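Local coordinates for FAD linked oxidase-like protein (Myceliophthora thermophila, PDB 5L6G) that oxidises the C1 hydroxyl of xylooligosaccharides and related sugars to lactones, using a bicovalently bound FAD and reducing molecular oxygen to hydrogen peroxide, at residues E29-A34 / V77-E82; G84-P89 / D105-V110; V189-S194 / E484-P489. All blocks are in the same frame, centred on the assembly; numbering follows the deposited sequence.

Interaction 1 (E29-A34 / V77-E82); sequences ECLKNA and VLCAAE
A disulfide between two helices, Cys-30 on helix 26-33 and Cys-79 on helix 70-83, carries this contact. The SG atoms of Cys-30 and Cys-79 lie 2.1 Å apart, and the C-S-S-C torsion of -83° is close to the 90° magnitude that a relaxed disulfide prefers. On the first helix SG of Cys-30 stands anti to the backbone N (chi1 -171°), which carries the sulfur across to its partner. The bond spans two short helical segments that run roughly antiparallel, with axes 9.3 Å apart and N-to-C directions at 143°; the CA atoms of Cys-30 and Cys-79 come within 5.7 Å. It thereby fastens the N-terminal helix of the modelled chain to a helix of the PCMH-type FAD-binding domain, away from the substrate and FAD sites. Apolar groups of the first helix and the residue after it pack against Cys-79. CD2 of Leu-31 reaches CB of Cys-79 at 3.9 Å, and CB of Ala-34 lies 4.1 Å from SG of Cys-79. Leu-31, buried, also touches Ala-76 of helix 70-83 and Leu-108 of strand 108-111, so it lies between helix and sheet. On the partly exposed flank the extended side chain of Glu-82 brings OE1 to 4.1 Å from SG of Cys-30, a loose approach.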
loop_
_atom_site.group_PDB
_atom_site.type_symbol
_atom_site.label_atom_id
_atom_site.label_comp_id
_atom_site.label_asym_id
_atom_site.label_seq_id
_atom_site.Cartn_x
_atom_site.Cartn_y
_atom_site.Cartn_z
ATOM N N GLU A 29 24.375 -7.565 22.030
ATOM C CA GLU A 29 25.817 -7.507 22.074
ATOM C C GLU A 29 26.413 -7.377 20.679
ATOM O O GLU A 29 27.383 -6.658 20.496
ATOM C CB GLU A 29 26.366 -8.749 22.760
ATOM C CG GLU A 29 25.975 -8.869 24.219
ATOM C CD GLU A 29 26.192 -7.578 25.010
ATOM O OE1 GLU A 29 27.303 -6.986 24.932
ATOM O OE2 GLU A 29 25.232 -7.155 25.711
ATOM N N CYS A 30 25.847 -8.081 19.704
ATOM C CA CYS A 30 26.356 -7.987 18.327
ATOM C C CYS A 30 26.225 -6.547 17.814
ATOM O O CYS A 30 27.160 -5.967 17.262
ATOM C CB CYS A 30 25.591 -8.918 17.386
ATOM S SG CYS A 30 26.376 -9.016 15.770
ATOM N N LEU A 31 25.052 -5.977 18.011
ATOM C CA LEU A 31 24.787 -4.621 17.530
ATOM C C LEU A 31 25.687 -3.593 18.216
ATOM O O LEU A 31 26.181 -2.655 17.575
ATOM C CB LEU A 31 23.313 -4.287 17.746
ATOM C CG LEU A 31 22.325 -5.102 16.900
ATOM C CD1 LEU A 31 20.897 -4.886 17.393
ATOM C CD2 LEU A 31 22.417 -4.751 15.418
ATOM N N LYS A 32 25.929 -3.798 19.508
ATOM C CA LYS A 32 26.768 -2.894 20.270
ATOM C C LYS A 32 28.193 -2.949 19.725
ATOM O O LYS A 32 28.767 -1.907 19.412
ATOM C CB LYS A 32 26.750 -3.271 21.747
ATOM C CG LYS A 32 27.450 -2.284 22.658
ATOM C CD LYS A 32 27.217 -2.678 24.104
ATOM C CE LYS A 32 28.124 -1.909 25.050
ATOM N NZ LYS A 32 27.728 -0.470 25.098
ATOM N N ASN A 33 28.747 -4.156 19.587
ATOM C CA ASN A 33 30.121 -4.290 19.073
ATOM C C ASN A 33 30.210 -3.749 17.659
ATOM O O ASN A 33 31.223 -3.179 17.277
ATOM C CB ASN A 33 30.629 -5.733 19.066
ATOM C CG ASN A 33 31.960 -5.868 18.337
ATOM O OD1 ASN A 33 32.992 -5.384 18.807
ATOM N ND2 ASN A 33 31.938 -6.498 17.168
ATOM N N ALA A 34 29.133 -3.909 16.889
ATOM C CA ALA A 34 29.097 -3.409 15.505
ATOM C C ALA A 34 28.825 -1.904 15.390
ATOM O O ALA A 34 28.790 -1.376 14.284
ATOM C CB ALA A 34 28.098 -4.199 14.668
ATOM N N VAL A 77 21.870 -6.136 9.715
ATOM C CA VAL A 77 21.531 -7.347 8.976
ATOM C C VAL A 77 22.525 -8.474 9.273
ATOM O O VAL A 77 22.128 -9.617 9.561
ATOM C CB VAL A 77 21.483 -7.077 7.476
ATOM C CG1 VAL A 77 21.482 -8.383 6.678
ATOM C CG2 VAL A 77 20.248 -6.247 7.148
ATOM N N LEU A 78 23.816 -8.149 9.232
ATOM C CA LEU A 78 24.834 -9.145 9.480
ATOM C C LEU A 78 24.724 -9.729 10.880
ATOM O O LEU A 78 24.960 -10.934 11.078
ATOM C CB LEU A 78 26.209 -8.537 9.300
ATOM C CG LEU A 78 26.587 -8.322 7.847
ATOM C CD1 LEU A 78 27.681 -7.257 7.734
ATOM C CD2 LEU A 78 27.061 -9.645 7.245
ATOM N N CYS A 79 24.359 -8.874 11.834
ATOM C CA CYS A 79 24.219 -9.301 13.222
ATOM C C CYS A 79 23.109 -10.339 13.365
ATOM O O CYS A 79 23.297 -11.372 14.008
ATOM C CB CYS A 79 23.986 -8.107 14.144
ATOM S SG CYS A 79 25.546 -7.417 14.714
ATOM N N ALA A 80 21.969 -10.054 12.748
ATOM C CA ALA A 80 20.860 -10.994 12.703
ATOM C C ALA A 80 21.296 -12.308 12.103
ATOM O O ALA A 80 20.968 -13.359 12.629
ATOM C CB ALA A 80 19.710 -10.433 11.907
ATOM N N ALA A 81 22.006 -12.244 10.988
ATOM C CA ALA A 81 22.494 -13.454 10.334
ATOM C C ALA A 81 23.451 -14.238 11.237
ATOM O O ALA A 81 23.329 -15.452 11.357
ATOM C CB ALA A 81 23.183 -13.117 9.031
ATOM N N GLU A 82 24.422 -13.538 11.819
ATOM C CA GLU A 82 25.424 -14.149 12.680
ATOM C C GLU A 82 24.807 -14.756 13.950
ATOM O O GLU A 82 25.154 -15.864 14.352
ATOM C CB GLU A 82 26.512 -13.100 13.006
ATOM C CG GLU A 82 27.529 -13.458 14.076
ATOM C CD GLU A 82 28.525 -12.321 14.301
ATOM O OE1 GLU A 82 28.685 -11.474 13.384
ATOM O OE2 GLU A 82 29.121 -12.264 15.400
#

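Interaction 2 (G84-P89 / D105-V110); sequences GVKANP and DGHLVV. With FAD (flavin-adenine dinucleotide), chain D.
OD1 of Asn-88 accepts a short hydrogen bond from ND1 of His-107, 2.5 Å long. The donor lies in the carbonyl plane, and the amide and imidazole planes are only 19° apart, so the two flat groups meet nearly coplanar. CG of Asn-88, anti to its carbonyl carbon (chi1 -48°), lies at the ring's edge and in its plane. NE2 of His-107 is hydrogen-bonded to OE2 of Glu-104, and ND2 of Asn-88 to the backbone O of Tyr-487, which should fix the rotation of both groups; the carboxylate may also favour a protonated imidazole. Over one ring face sits CB of Lys-86, 3.5 Å from the centroid and 12° off the normal, a CH-pi contact, while NZ of Lys-86 hydrogen-bonds to the backbone O of Glu-484. The main chains pair in parallel: Leu-108 N to Lys-86 O at 2.8 Å, Asn-88 N to Leu-108 O at 2.9 Å, and Val-110 N to Asn-88 O at 2.9 Å. Ala-87 and Leu-108 turn to the sheet face covered by helix 70-83, their CB atoms 4.1 Å apart. O2B of the FAD ribose donates a hydrogen bond to the backbone O of Pro-89 at 2.6 Å, and CG of Pro-89 packs on the adenine. Helix 70-83 packs on parallel strands 87-90 and 108-111, an alpha/beta arrangement of the PCMH-type FAD-binding domain, with the adenosine toward the C-terminal end of strand 87-90.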
loop_
_atom_site.group_PDB
_atom_site.type_symbol
_atom_site.label_atom_id
_atom_site.label_comp_id
_atom_site.label_asym_id
_atom_site.label_seq_id
_atom_site.Cartn_x
_atom_site.Cartn_y
_atom_site.Cartn_z
ATOM N N GLY A 84 21.483 -15.357 14.509
ATOM C CA GLY A 84 20.504 -16.367 14.143
ATOM C C GLY A 84 19.125 -15.955 14.582
ATOM O O GLY A 84 18.403 -16.727 15.210
ATOM N N VAL A 85 18.762 -14.716 14.261
ATOM C CA VAL A 85 17.419 -14.228 14.452
ATOM C C VAL A 85 16.989 -13.640 13.110
ATOM O O VAL A 85 17.814 -13.346 12.246
ATOM C CB VAL A 85 17.301 -13.186 15.606
ATOM C CG1 VAL A 85 17.690 -13.812 16.959
ATOM C CG2 VAL A 85 18.144 -11.942 15.343
ATOM N N LYS A 86 15.689 -13.526 12.922
ATOM C CA LYS A 86 15.143 -12.949 11.715
ATOM C C LYS A 86 15.227 -11.439 11.845
ATOM O O LYS A 86 15.350 -10.924 12.962
ATOM C CB LYS A 86 13.702 -13.399 11.526
ATOM C CG LYS A 86 13.538 -14.901 11.424
ATOM C CD LYS A 86 14.327 -15.497 10.276
ATOM C CE LYS A 86 14.033 -16.988 10.146
ATOM N NZ LYS A 86 14.725 -17.624 8.988
ATOM N N ALA A 87 15.197 -10.734 10.710
ATOM C CA ALA A 87 15.279 -9.284 10.711
ATOM C C ALA A 87 14.295 -8.727 9.727
ATOM O O ALA A 87 14.133 -9.289 8.642
ATOM C CB ALA A 87 16.685 -8.831 10.340
ATOM N N ASN A 88 13.620 -7.634 10.087
ATOM C CA ASN A 88 12.740 -6.952 9.143
ATOM C C ASN A 88 12.911 -5.460 9.236
ATOM O O ASN A 88 13.014 -4.942 10.328
ATOM C CB ASN A 88 11.268 -7.289 9.436
ATOM C CG ASN A 88 11.050 -8.757 9.622
ATOM O OD1 ASN A 88 11.178 -9.278 10.741
ATOM N ND2 ASN A 88 10.798 -9.459 8.525
ATOM N N PRO A 89 12.889 -4.762 8.096
ATOM C CA PRO A 89 12.854 -3.319 8.117
ATOM C C PRO A 89 11.476 -2.802 8.479
ATOM O O PRO A 89 10.470 -3.404 8.109
ATOM C CB PRO A 89 13.193 -2.942 6.681
ATOM C CG PRO A 89 12.692 -4.073 5.883
ATOM C CD PRO A 89 12.853 -5.290 6.725
ATOM N N ASP A 105 6.712 -12.274 17.521
ATOM C CA ASP A 105 7.704 -11.767 18.466
ATOM C C ASP A 105 9.083 -12.232 18.042
ATOM O O ASP A 105 9.212 -13.221 17.333
ATOM C CB ASP A 105 7.449 -12.291 19.888
ATOM C CG ASP A 105 6.172 -11.767 20.495
ATOM O OD1 ASP A 105 5.699 -10.676 20.098
ATOM O OD2 ASP A 105 5.635 -12.452 21.403
ATOM N N GLY A 106 10.108 -11.524 18.487
ATOM C CA GLY A 106 11.461 -12.057 18.476
ATOM C C GLY A 106 12.323 -11.808 17.252
ATOM O O GLY A 106 13.354 -12.450 17.118
ATOM N N HIS A 107 11.923 -10.888 16.370
ATOM C CA HIS A 107 12.788 -10.500 15.239
ATOM C C HIS A 107 13.553 -9.252 15.600
ATOM O O HIS A 107 13.132 -8.471 16.457
ATOM C CB HIS A 107 11.966 -10.158 13.996
ATOM C CG HIS A 107 11.223 -11.316 13.421
ATOM N ND1 HIS A 107 10.887 -11.388 12.084
ATOM C CD2 HIS A 107 10.784 -12.464 13.989
ATOM C CE1 HIS A 107 10.234 -12.516 11.865
ATOM N NE2 HIS A 107 10.154 -13.184 13.004
ATOM N N LEU A 108 14.679 -9.062 14.923
ATOM C CA LEU A 108 15.356 -7.780 14.924
ATOM C C LEU A 108 14.557 -6.857 14.035
ATOM O O LEU A 108 14.299 -7.194 12.888
ATOM C CB LEU A 108 16.761 -7.909 14.354
ATOM C CG LEU A 108 17.473 -6.590 14.076
ATOM C CD1 LEU A 108 17.705 -5.822 15.368
ATOM C CD2 LEU A 108 18.789 -6.849 13.361
ATOM N N VAL A 109 14.185 -5.707 14.555
ATOM C CA VAL A 109 13.508 -4.708 13.771
ATOM C C VAL A 109 14.516 -3.635 13.427
ATOM O O VAL A 109 15.149 -3.058 14.315
ATOM C CB VAL A 109 12.306 -4.120 14.525
ATOM C CG1 VAL A 109 11.743 -2.929 13.758
ATOM C CG2 VAL A 109 11.258 -5.196 14.702
ATOM N N VAL A 110 14.669 -3.395 12.135
ATOM C CA VAL A 110 15.565 -2.356 11.648
ATOM C C VAL A 110 14.680 -1.158 11.396
ATOM O O VAL A 110 14.041 -1.040 10.353
ATOM C CB VAL A 110 16.318 -2.823 10.392
ATOM C CG1 VAL A 110 17.287 -1.750 9.894
ATOM C CG2 VAL A 110 17.037 -4.126 10.725
HETATM P PA FAD D . 5.949 -1.055 7.401
HETATM O O1A FAD D . 7.130 -0.297 7.962
HETATM O O2A FAD D . 5.054 -1.729 8.391
HETATM O O5B FAD D . 6.420 -2.016 6.248
HETATM C C5B FAD D . 5.533 -2.843 5.492
HETATM C C4B FAD D . 6.304 -3.984 4.868
HETATM O O4B FAD D . 7.314 -3.456 4.005
HETATM C C3B FAD D . 7.025 -4.839 5.897
HETATM O O3B FAD D . 7.110 -6.167 5.423
HETATM C C2B FAD D . 8.407 -4.241 5.938
HETATM O O2B FAD D . 9.399 -5.125 6.444
HETATM C C1B FAD D . 8.602 -3.857 4.488
HETATM N N9A FAD D . 9.557 -2.752 4.373
HETATM C C8A FAD D . 9.512 -1.554 4.949
HETATM N N7A FAD D . 10.596 -0.817 4.609
HETATM C C5A FAD D . 11.313 -1.587 3.791
HETATM C C6A FAD D . 12.589 -1.434 3.096
HETATM N N6A FAD D . 13.224 -0.255 3.235
HETATM N N1A FAD D . 13.035 -2.482 2.373
HETATM C C2A FAD D . 12.367 -3.632 2.245
HETATM N N3A FAD D . 11.169 -3.841 2.868
HETATM C C4A FAD D . 10.633 -2.852 3.635
HETATM N N1 FAD D . -1.893 1.837 0.715
HETATM C C2 FAD D . -2.227 2.234 -0.553
HETATM O O2 FAD D . -1.881 1.513 -1.531
HETATM N N3 FAD D . -2.885 3.400 -0.766
HETATM C C4 FAD D . -3.240 4.234 0.241
HETATM O O4 FAD D . -3.855 5.322 0.060
HETATM C C4X FAD D . -2.921 3.869 1.638
HETATM N N5 FAD D . -3.244 4.644 2.715
HETATM C C5X FAD D . -2.911 4.304 4.016
HETATM C C6 FAD D . -3.221 5.120 5.112
HETATM C C7 FAD D . -2.874 4.714 6.410
HETATM C C7M FAD D . -3.246 5.613 7.564
HETATM C C8 FAD D . -2.124 3.432 6.648
HETATM C C8M FAD D . -1.670 3.004 8.039
HETATM C C9 FAD D . -1.816 2.647 5.542
HETATM C C9A FAD D . -2.192 3.018 4.239
HETATM N N10 FAD D . -1.901 2.212 3.105
HETATM C C10 FAD D . -2.230 2.583 1.800
HETATM C "C1'" FAD D . -1.208 0.935 3.226
HETATM C "C2'" FAD D . 0.273 1.069 3.071
HETATM O "O2'" FAD D . 0.543 1.200 1.672
HETATM C "C3'" FAD D . 0.870 -0.237 3.565
HETATM O "O3'" FAD D . 0.492 -0.495 4.922
HETATM C "C4'" FAD D . 2.394 -0.143 3.456
HETATM O "O4'" FAD D . 2.922 -1.455 3.214
HETATM C "C5'" FAD D . 2.952 0.474 4.714
HETATM O "O5'" FAD D . 4.296 0.901 4.481
HETATM P P FAD D . 5.170 1.255 5.747
HETATM O O1P FAD D . 6.597 1.487 5.362
HETATM O O2P FAD D . 4.497 2.325 6.545
HETATM O O3P FAD D . 4.947 -0.050 6.648
HETATM O O HOH W 1 13.864 -14.257 15.179
#

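Interaction 3 (V189-S194 / E484-P489); sequences VLANGS and ELFYYP. With NAG (2-acetamido-2-deoxy-beta-D-glucopyranose), chain C.
Ala-191 presses its CB against the ring of Phe-486, touching CE2 at 3.9 Å, and against Leu-485, where the two CB atoms are 4.1 Å apart. The ring also reaches the main chain: CE2 of Phe-486 lies 3.7 Å from N of Ala-191, an oblique approach, while the carbonyl carbon of Leu-190 sits at the ring edge. CG of Leu-485 is anti to its backbone N (chi1 -176°), and the branch beyond it brings CD2 to 3.4 Å from O of Ala-191; the same methyl lies over one face of the Phe-486 ring, offset toward the rim. Two type I beta turns thus meet, one joining strands 183-189 and 195-199 of the FAD-binding domain, the other within the C-terminal berberine bridge enzyme-like region. The backbone N atoms of Leu-485 and Phe-486 are both held by the carboxylate of Asp-481, which steadies the second turn. In the first turn, Asn-192 points away from the contact and bears an N-linked glycan, its ND2 bonded to C1 of the NAG. CG of Asn-192 lies between backbone N and carbonyl carbon (chi1 61°), and OD1 accepts from N of Ser-194 at 3.1 Å, an Asx turn, which probably helps to orient the glycosylated amide.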
loop_
_atom_site.group_PDB
_atom_site.type_symbol
_atom_site.label_atom_id
_atom_site.label_comp_id
_atom_site.label_asym_id
_atom_site.label_seq_id
_atom_site.Cartn_x
_atom_site.Cartn_y
_atom_site.Cartn_z
ATOM N N VAL A 189 20.451 -3.614 0.813
ATOM C CA VAL A 189 21.290 -4.441 1.679
ATOM C C VAL A 189 20.720 -5.848 1.644
ATOM O O VAL A 189 19.583 -6.073 2.070
ATOM C CB VAL A 189 21.264 -3.934 3.132
ATOM C CG1 VAL A 189 22.127 -4.807 4.041
ATOM C CG2 VAL A 189 21.741 -2.487 3.160
ATOM N N LEU A 190 21.497 -6.786 1.136
ATOM C CA LEU A 190 21.067 -8.180 1.054
ATOM C C LEU A 190 21.262 -8.920 2.375
ATOM O O LEU A 190 21.905 -8.418 3.287
ATOM C CB LEU A 190 21.833 -8.891 -0.061
ATOM C CG LEU A 190 21.722 -8.257 -1.443
ATOM C CD1 LEU A 190 22.554 -9.048 -2.450
ATOM C CD2 LEU A 190 20.294 -8.186 -1.905
ATOM N N ALA A 191 20.714 -10.137 2.441
ATOM C CA ALA A 191 20.705 -10.927 3.652
ATOM C C ALA A 191 22.092 -11.175 4.218
ATOM O O ALA A 191 22.234 -11.301 5.426
ATOM C CB ALA A 191 19.992 -12.257 3.408
ATOM N N ASN A 192 23.102 -11.245 3.354
ATOM C CA ASN A 192 24.487 -11.427 3.801
ATOM C C ASN A 192 25.285 -10.126 3.937
ATOM O O ASN A 192 26.515 -10.147 3.974
ATOM C CB ASN A 192 25.229 -12.381 2.861
ATOM C CG ASN A 192 25.305 -11.867 1.431
ATOM O OD1 ASN A 192 24.988 -10.703 1.123
ATOM N ND2 ASN A 192 25.731 -12.757 0.532
ATOM N N GLY A 193 24.595 -8.997 4.029
ATOM C CA GLY A 193 25.266 -7.718 4.191
ATOM C C GLY A 193 25.797 -7.069 2.923
ATOM O O GLY A 193 26.234 -5.921 2.975
ATOM N N SER A 194 25.759 -7.768 1.789
ATOM C CA SER A 194 26.176 -7.167 0.512
ATOM C C SER A 194 25.286 -6.003 0.114
ATOM O O SER A 194 24.074 -5.996 0.398
ATOM C CB SER A 194 26.166 -8.193 -0.632
ATOM O OG SER A 194 27.223 -9.123 -0.516
ATOM N N GLU A 484 16.152 -17.173 4.424
ATOM C CA GLU A 484 14.964 -16.453 4.856
ATOM C C GLU A 484 15.233 -15.605 6.082
ATOM O O GLU A 484 14.464 -15.602 7.053
ATOM C CB GLU A 484 13.787 -17.392 5.116
ATOM C CG GLU A 484 13.428 -18.268 3.926
ATOM C CD GLU A 484 12.142 -19.010 4.156
ATOM O OE1 GLU A 484 11.092 -18.360 4.207
ATOM O OE2 GLU A 484 12.189 -20.233 4.316
ATOM N N LEU A 485 16.336 -14.880 6.036
ATOM C CA LEU A 485 16.625 -13.922 7.082
ATOM C C LEU A 485 15.491 -12.921 7.260
ATOM O O LEU A 485 15.175 -12.529 8.388
ATOM C CB LEU A 485 17.924 -13.167 6.791
ATOM C CG LEU A 485 18.333 -12.206 7.904
ATOM C CD1 LEU A 485 18.766 -12.993 9.123
ATOM C CD2 LEU A 485 19.461 -11.298 7.462
ATOM N N PHE A 486 14.890 -12.509 6.150
ATOM C CA PHE A 486 13.825 -11.501 6.177
ATOM C C PHE A 486 12.424 -12.092 6.314
ATOM O O PHE A 486 11.450 -11.489 5.890
ATOM C CB PHE A 486 13.929 -10.625 4.930
ATOM C CG PHE A 486 15.254 -9.931 4.806
ATOM C CD1 PHE A 486 15.679 -9.051 5.796
ATOM C CD2 PHE A 486 16.071 -10.147 3.717
ATOM C CE1 PHE A 486 16.902 -8.388 5.696
ATOM C CE2 PHE A 486 17.292 -9.500 3.611
ATOM C CZ PHE A 486 17.708 -8.619 4.598
ATOM N N TYR A 487 12.345 -13.240 6.972
ATOM C CA TYR A 487 11.114 -13.983 7.130
ATOM C C TYR A 487 10.061 -13.166 7.843
ATOM O O TYR A 487 10.351 -12.440 8.779
ATOM C CB TYR A 487 11.379 -15.277 7.931
ATOM C CG TYR A 487 10.102 -15.973 8.310
ATOM C CD1 TYR A 487 9.459 -16.794 7.407
ATOM C CD2 TYR A 487 9.485 -15.730 9.542
ATOM C CE1 TYR A 487 8.271 -17.414 7.726
ATOM C CE2 TYR A 487 8.293 -16.349 9.874
ATOM C CZ TYR A 487 7.678 -17.175 8.950
ATOM O OH TYR A 487 6.480 -17.794 9.238
ATOM N N TYR A 488 8.832 -13.288 7.361
ATOM C CA TYR A 488 7.657 -12.949 8.123
ATOM C C TYR A 488 6.590 -13.941 7.679
ATOM O O TYR A 488 6.806 -14.649 6.708
ATOM C CB TYR A 488 7.238 -11.498 7.958
ATOM C CG TYR A 488 6.941 -11.031 6.557
ATOM C CD1 TYR A 488 7.959 -10.602 5.714
ATOM C CD2 TYR A 488 5.649 -10.951 6.109
ATOM C CE1 TYR A 488 7.686 -10.109 4.436
ATOM C CE2 TYR A 488 5.366 -10.474 4.835
ATOM C CZ TYR A 488 6.389 -10.063 4.002
ATOM O OH TYR A 488 6.063 -9.559 2.749
ATOM N N PRO A 489 5.472 -14.028 8.409
ATOM C CA PRO A 489 4.555 -15.163 8.186
ATOM C C PRO A 489 3.890 -15.241 6.811
ATOM O O PRO A 489 3.375 -16.289 6.453
ATOM C CB PRO A 489 3.525 -14.983 9.297
ATOM C CG PRO A 489 4.335 -14.371 10.408
ATOM C CD PRO A 489 5.172 -13.355 9.690
HETATM C C1 NAG C . 25.857 -12.409 -0.860
HETATM C C2 NAG C . 27.026 -13.256 -1.369
HETATM C C3 NAG C . 27.256 -13.099 -2.856
HETATM C C4 NAG C . 25.940 -13.251 -3.587
HETATM C C5 NAG C . 24.825 -12.412 -2.962
HETATM C C6 NAG C . 23.486 -12.724 -3.633
HETATM C C7 NAG C . 28.811 -13.858 0.144
HETATM C C8 NAG C . 30.123 -13.509 0.798
HETATM N N2 NAG C . 28.274 -12.975 -0.690
HETATM O O3 NAG C . 28.228 -14.030 -3.307
HETATM O O4 NAG C . 26.161 -12.789 -4.900
HETATM O O5 NAG C . 24.706 -12.733 -1.592
HETATM O O6 NAG C . 23.045 -13.989 -3.188
HETATM O O7 NAG C . 28.264 -14.933 0.395
#

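Overall arrangement
From the N terminus, interaction 1 closes a loop of 42 residues between helices 26-33 and 70-83. The chain turns at Gly-84 and, after a short link, enters strand 87-90, so interaction 2 follows in series with a 15-residue loop. Interaction 3, also in series, joins segments with 289 residues between them and brings the C-terminal region back to the FAD-binding domain. None nests or crosses. The three adjoin in space, with centres 9 to 13 Å apart. Helix 70-83, which carries one side of interaction 1, touches both of the others: Ala-80 packs on Ala-87 and Leu-108, and Val-77 on Ala-191 and Leu-485. Probable backbone pairing of Ala-87 N with Leu-485 O links 84-89 to the C-terminal segment 484-489.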